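Local coordinates for synaptic vesicle membrane protein VAT-1 homolog-like (Homo sapiens, PDB 4A27) that is probably an oxidoreductase of the quinone oxidoreductase branch of the zinc-containing alcohol dehydrogenase family, its own reaction not being established, at residues Pro61-Phe66 and Asn93-Ala98; Ala6-Gly11 and Arg19-Ala24. One frame throughout, in Å; residues are numbered along the deposited sequence.

Interaction 1: residues Pro61-Phe66 and Asn93-Ala98; sequences PLVPGF and NYNAWA
The indole of Trp97, its CG anti to the carbonyl carbon (chi1 -61°), lies with one face against Pro64 and Gly65: Pro64 CB sits 3.9 Å from the centroid of the six-membered ring, and Gly65 CA is 3.7 Å from that of the five-membered ring. Both are CH-pi contacts. A side chain on Gly65 would run into Trp97 CD1, and at the backbone angles of Gly65 a CB would also jam against the carbonyl O of Pro64. Further along, the Phe66 ring turns its CE1-CZ edge onto a face of Tyr94, an edge-to-face pair with centroids 4.8 Å apart and planes at 58°. Val63 CG1 packs 3.6 Å from Trp97 O. Three backbone hydrogen bonds join the loops: Trp97 N to Pro64 O, at 3.0 Å, lies in the carbonyl plane, while Asn95 N to Val63 O and Ala96 N to Gly65 O have the donor about 50° above it. An alanine in place of Trp97 would remove the indole and would probably loosen the packing of Pro64 and Gly65. Both loops belong to the GroES-like domain and have no regular strand here; main-chain carbonyls met by N-H groups, with aromatic faces against C-H groups, imply a join made without any charged pair.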
loop_
_atom_site.group_PDB
_atom_site.type_symbol
_atom_site.label_atom_id
_atom_site.label_comp_id
_atom_site.label_asym_id
_atom_site.label_seq_id
_atom_site.Cartn_x
_atom_site.Cartn_y
_atom_site.Cartn_z
ATOM N N PRO A 61 27.058 -17.966 23.159
ATOM C CA PRO A 61 27.446 -16.540 23.106
ATOM C C PRO A 61 27.414 -16.001 21.686
ATOM O O PRO A 61 27.503 -16.774 20.729
ATOM C CB PRO A 61 28.878 -16.530 23.648
ATOM C CG PRO A 61 29.367 -17.949 23.486
ATOM C CD PRO A 61 28.139 -18.796 23.715
ATOM N N LEU A 62 27.243 -14.689 21.557
ATOM C CA LEU A 62 27.133 -14.052 20.251
ATOM C C LEU A 62 27.552 -12.600 20.324
ATOM O O LEU A 62 27.506 -11.980 21.373
ATOM C CB LEU A 62 25.716 -14.172 19.690
ATOM C CG LEU A 62 24.525 -13.447 20.330
ATOM C CD1 LEU A 62 24.427 -12.022 19.863
ATOM C CD2 LEU A 62 23.262 -14.203 19.950
ATOM N N VAL A 63 28.006 -12.075 19.197
ATOM C CA VAL A 63 28.374 -10.671 19.104
ATOM C C VAL A 63 27.117 -9.983 18.502
ATOM O O VAL A 63 26.653 -10.355 17.414
ATOM C CB VAL A 63 29.639 -10.498 18.246
ATOM C CG1 VAL A 63 30.022 -8.967 18.117
ATOM C CG2 VAL A 63 30.835 -11.342 18.808
ATOM N N PRO A 64 26.494 -9.055 19.246
ATOM C CA PRO A 64 25.329 -8.340 18.686
ATOM C C PRO A 64 25.672 -7.245 17.665
ATOM O O PRO A 64 26.847 -6.980 17.411
ATOM C CB PRO A 64 24.719 -7.645 19.897
ATOM C CG PRO A 64 25.487 -8.112 21.083
ATOM C CD PRO A 64 26.812 -8.571 20.596
ATOM N N GLY A 65 24.618 -6.668 17.080
ATOM C CA GLY A 65 24.693 -5.475 16.248
ATOM C C GLY A 65 24.543 -5.761 14.777
ATOM O O GLY A 65 25.104 -6.748 14.262
ATOM N N PHE A 66 23.839 -4.866 14.086
ATOM C CA PHE A 66 23.453 -5.058 12.680
ATOM C C PHE A 66 23.951 -3.976 11.712
ATOM O O PHE A 66 23.732 -4.075 10.505
ATOM C CB PHE A 66 21.940 -5.116 12.586
ATOM C CG PHE A 66 21.357 -6.263 13.332
ATOM C CD1 PHE A 66 21.442 -7.554 12.827
ATOM C CD2 PHE A 66 20.769 -6.077 14.554
ATOM C CE1 PHE A 66 20.934 -8.626 13.529
ATOM C CE2 PHE A 66 20.249 -7.143 15.253
ATOM C CZ PHE A 66 20.339 -8.423 14.735
ATOM N N ASN A 93 24.675 -9.286 9.601
ATOM C CA ASN A 93 23.714 -10.133 10.282
ATOM C C ASN A 93 24.353 -10.549 11.583
ATOM O O ASN A 93 24.928 -11.621 11.690
ATOM C CB ASN A 93 23.321 -11.341 9.397
ATOM C CG ASN A 93 22.086 -12.086 9.909
ATOM O OD1 ASN A 93 21.458 -11.709 10.893
ATOM N ND2 ASN A 93 21.726 -13.151 9.210
ATOM N N TYR A 94 24.251 -9.675 12.578
ATOM C CA TYR A 94 24.964 -9.827 13.869
ATOM C C TYR A 94 26.413 -9.531 13.638
ATOM O O TYR A 94 26.839 -9.297 12.495
ATOM C CB TYR A 94 24.810 -11.233 14.492
ATOM C CG TYR A 94 23.418 -11.536 14.932
ATOM C CD1 TYR A 94 22.961 -11.135 16.178
ATOM C CD2 TYR A 94 22.546 -12.199 14.101
ATOM C CE1 TYR A 94 21.658 -11.381 16.587
ATOM C CE2 TYR A 94 21.238 -12.442 14.491
ATOM C CZ TYR A 94 20.800 -12.029 15.735
ATOM O OH TYR A 94 19.493 -12.305 16.121
ATOM N N ASN A 95 27.168 -9.495 14.729
ATOM C CA ASN A 95 28.640 -9.337 14.670
ATOM C C ASN A 95 29.156 -7.939 14.374
ATOM O O ASN A 95 30.354 -7.759 14.224
ATOM C CB ASN A 95 29.291 -10.328 13.699
ATOM C CG ASN A 95 29.123 -11.759 14.143
ATOM O OD1 ASN A 95 29.555 -12.126 15.211
ATOM N ND2 ASN A 95 28.477 -12.563 13.334
ATOM N N ALA A 96 28.284 -6.941 14.391
ATOM C CA ALA A 96 28.718 -5.576 14.142
ATOM C C ALA A 96 29.485 -4.955 15.316
ATOM O O ALA A 96 30.329 -4.110 15.076
ATOM C CB ALA A 96 27.535 -4.692 13.766
ATOM N N TRP A 97 29.209 -5.348 16.562
ATOM C CA TRP A 97 29.871 -4.722 17.712
ATOM C C TRP A 97 31.271 -5.269 18.017
ATOM O O TRP A 97 31.520 -5.799 19.096
ATOM C CB TRP A 97 29.003 -4.812 18.976
ATOM C CG TRP A 97 27.690 -4.108 18.843
ATOM C CD1 TRP A 97 27.283 -3.299 17.804
ATOM C CD2 TRP A 97 26.634 -4.063 19.811
ATOM N NE1 TRP A 97 26.030 -2.800 18.058
ATOM C CE2 TRP A 97 25.598 -3.263 19.266
ATOM C CE3 TRP A 97 26.434 -4.676 21.056
ATOM C CZ2 TRP A 97 24.393 -3.030 19.935
ATOM C CZ3 TRP A 97 25.257 -4.448 21.720
ATOM C CH2 TRP A 97 24.237 -3.636 21.153
ATOM N N ALA A 98 32.185 -5.066 17.081
ATOM C CA ALA A 98 33.547 -5.583 17.159
ATOM C C ALA A 98 34.447 -4.652 16.352
ATOM O O ALA A 98 33.968 -3.840 15.542
ATOM C CB ALA A 98 33.623 -7.019 16.618
#

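Interaction 2: residues Ala6-Gly11 and Arg19-Ala24; sequences AVVLAG and RLFRKA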
loop_
_atom_site.group_PDB
_atom_site.type_symbol
_atom_site.label_atom_id
_atom_site.label_comp_id
_atom_site.label_asym_id
_atom_site.label_seq_id
_atom_site.Cartn_x
_atom_site.Cartn_y
_atom_site.Cartn_z
ATOM N N ALA A 6 35.580 -7.270 21.142
ATOM C CA ALA A 6 34.219 -7.324 20.738
ATOM C C ALA A 6 33.317 -7.326 21.966
ATOM O O ALA A 6 33.781 -7.563 23.081
ATOM C CB ALA A 6 33.973 -8.569 19.888
ATOM N N VAL A 7 32.053 -6.947 21.764
ATOM C CA VAL A 7 31.040 -7.073 22.800
ATOM C C VAL A 7 30.433 -8.458 22.586
ATOM O O VAL A 7 30.093 -8.821 21.465
ATOM C CB VAL A 7 29.946 -6.004 22.712
ATOM C CG1 VAL A 7 28.865 -6.263 23.775
ATOM C CG2 VAL A 7 30.532 -4.599 22.874
ATOM N N VAL A 8 30.359 -9.237 23.660
ATOM C CA VAL A 8 29.745 -10.545 23.629
ATOM C C VAL A 8 28.500 -10.539 24.525
ATOM O O VAL A 8 28.507 -9.948 25.617
ATOM C CB VAL A 8 30.716 -11.647 24.116
ATOM C CG1 VAL A 8 30.135 -13.030 23.733
ATOM C CG2 VAL A 8 32.070 -11.459 23.515
ATOM N N LEU A 9 27.441 -11.170 24.032
ATOM C CA LEU A 9 26.270 -11.478 24.836
ATOM C C LEU A 9 26.478 -12.893 25.390
ATOM O O LEU A 9 26.439 -13.860 24.632
ATOM C CB LEU A 9 25.005 -11.416 23.984
ATOM C CG LEU A 9 23.678 -11.686 24.666
ATOM C CD1 LEU A 9 23.410 -10.679 25.764
ATOM C CD2 LEU A 9 22.587 -11.706 23.622
ATOM N N ALA A 10 26.732 -12.994 26.697
ATOM C CA ALA A 10 27.086 -14.281 27.333
ATOM C C ALA A 10 25.919 -15.259 27.294
ATOM O O ALA A 10 26.078 -16.402 26.884
ATOM C CB ALA A 10 27.527 -14.051 28.757
ATOM N N GLY A 11 24.751 -14.783 27.710
ATOM C CA GLY A 11 23.478 -15.457 27.449
ATOM C C GLY A 11 22.348 -14.431 27.444
ATOM O O GLY A 11 22.576 -13.248 27.694
ATOM N N ARG A 19 29.335 -8.142 27.959
ATOM C CA ARG A 19 30.710 -7.992 28.447
ATOM C C ARG A 19 31.675 -7.752 27.275
ATOM O O ARG A 19 31.345 -8.052 26.129
ATOM C CB ARG A 19 31.082 -9.277 29.208
ATOM C CG ARG A 19 30.219 -9.613 30.444
ATOM C CD ARG A 19 30.302 -11.088 30.897
ATOM N NE ARG A 19 31.625 -11.513 31.381
ATOM C CZ ARG A 19 32.091 -11.369 32.626
ATOM N NH1 ARG A 19 31.365 -10.811 33.592
ATOM N NH2 ARG A 19 33.313 -11.800 32.914
ATOM N N LEU A 20 32.862 -7.215 27.553
ATOM C CA LEU A 20 33.888 -7.087 26.519
ATOM C C LEU A 20 34.802 -8.311 26.543
ATOM O O LEU A 20 35.075 -8.866 27.610
ATOM C CB LEU A 20 34.698 -5.807 26.701
ATOM C CG LEU A 20 33.989 -4.595 26.093
ATOM C CD1 LEU A 20 34.466 -3.316 26.777
ATOM C CD2 LEU A 20 34.211 -4.556 24.561
ATOM N N PHE A 21 35.260 -8.731 25.365
ATOM C CA PHE A 21 36.140 -9.882 25.236
ATOM C C PHE A 21 36.913 -9.930 23.948
ATOM O O PHE A 21 36.682 -9.146 23.047
ATOM C CB PHE A 21 35.271 -11.114 25.347
ATOM C CG PHE A 21 34.840 -11.354 26.744
ATOM C CD1 PHE A 21 35.786 -11.385 27.764
ATOM C CD2 PHE A 21 33.508 -11.440 27.073
ATOM C CE1 PHE A 21 35.407 -11.540 29.062
ATOM C CE2 PHE A 21 33.128 -11.600 28.391
ATOM C CZ PHE A 21 34.083 -11.649 29.381
ATOM N N ARG A 22 37.848 -10.860 23.868
ATOM C CA ARG A 22 38.706 -10.950 22.705
ATOM C C ARG A 22 38.223 -12.044 21.818
ATOM O O ARG A 22 37.685 -13.015 22.303
ATOM C CB ARG A 22 40.133 -11.226 23.123
ATOM C CG ARG A 22 40.750 -10.030 23.833
ATOM C CD ARG A 22 41.625 -9.228 22.867
ATOM N NE ARG A 22 42.098 -7.992 23.481
ATOM C CZ ARG A 22 42.512 -6.944 22.783
ATOM N NH1 ARG A 22 42.516 -6.976 21.447
ATOM N NH2 ARG A 22 42.907 -5.856 23.426
ATOM N N LYS A 23 38.421 -11.883 20.518
ATOM C CA LYS A 23 37.891 -12.804 19.550
ATOM C C LYS A 23 38.821 -12.973 18.355
ATOM O O LYS A 23 39.569 -12.055 18.024
ATOM C CB LYS A 23 36.556 -12.235 19.104
ATOM C CG LYS A 23 35.758 -13.050 18.128
ATOM C CD LYS A 23 34.290 -12.620 18.123
ATOM C CE LYS A 23 33.387 -13.635 17.444
ATOM N NZ LYS A 23 34.000 -14.177 16.202
ATOM N N ALA A 24 38.777 -14.145 17.719
ATOM C CA ALA A 24 39.463 -14.360 16.444
ATOM C C ALA A 24 38.993 -13.323 15.418
ATOM O O ALA A 24 37.803 -13.141 15.213
ATOM C CB ALA A 24 39.177 -15.788 15.918
#
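Ala6 and Phe21 exchange both of their backbone hydrogen bonds, Ala6 N to Phe21 O at 2.9 Å and Phe21 N to Ala6 O at 3.0 Å. Two residues on along one strand and two back along the other, Val8 and Arg19 do the same: Val8 N reaches Arg19 O at 2.9 Å with an almost straight N-H (172°), and Arg19 N returns to Val8 O at 3.1 Å. In all four the donor stands nearly along the C=O axis. Val7 and Leu20 form the non-hydrogen-bonded pair in the middle, where Val7 CA and Leu20 CA each direct a C-H at a carbonyl oxygen, of Arg19 and Ala6 respectively. This is an antiparallel beta hairpin, strands 4-9 and 18-23, forming a two-stranded sheet; the two segments run at 116° to each other, well short of 180°, so the pair is strongly twisted.

Side chains alternate between the two faces. On the face of Val7 and Leu20, Leu20 CD2 touches Val7 CG2 at 4.0 Å and also lies 3.4 Å from Ala6 O. On the other, Val8 CG2, anti to its carbonyl carbon, comes up to Phe21 CB at 3.7 Å and meets the phenyl ring at its edge, in plane, with the two side chains crossing at about a right angle. Arg19 NE also lies at that ring's edge.

Farther out, Leu18 packs against Val7 and Leu9, and Glu320 meets Leu20. Beyond the paired residues, a backbone hydrogen bond joins Lys23 to Met4, and Arg22 NH1 is hydrogen-bonded to Glu3 O.

The two contacts meet along strand 4-9, their centres about 9 Å apart. Each of its edges is used: one edge pairs with 19-21 in interaction 2, while on the other Val7 and Leu9 give their N-H groups to the loops of interaction 1, Val7 N lying 3.0 Å from Trp97 O and Leu9 N 2.8 Å from Leu62 O, both probable hydrogen bonds. Val7 O is also packed by Val63 CG1 and Pro64 CD, each at 3.4 Å. Both are structural contacts, and together they join the N-terminal hairpin to loops 61-66 and 93-98 of the GroES-like domain.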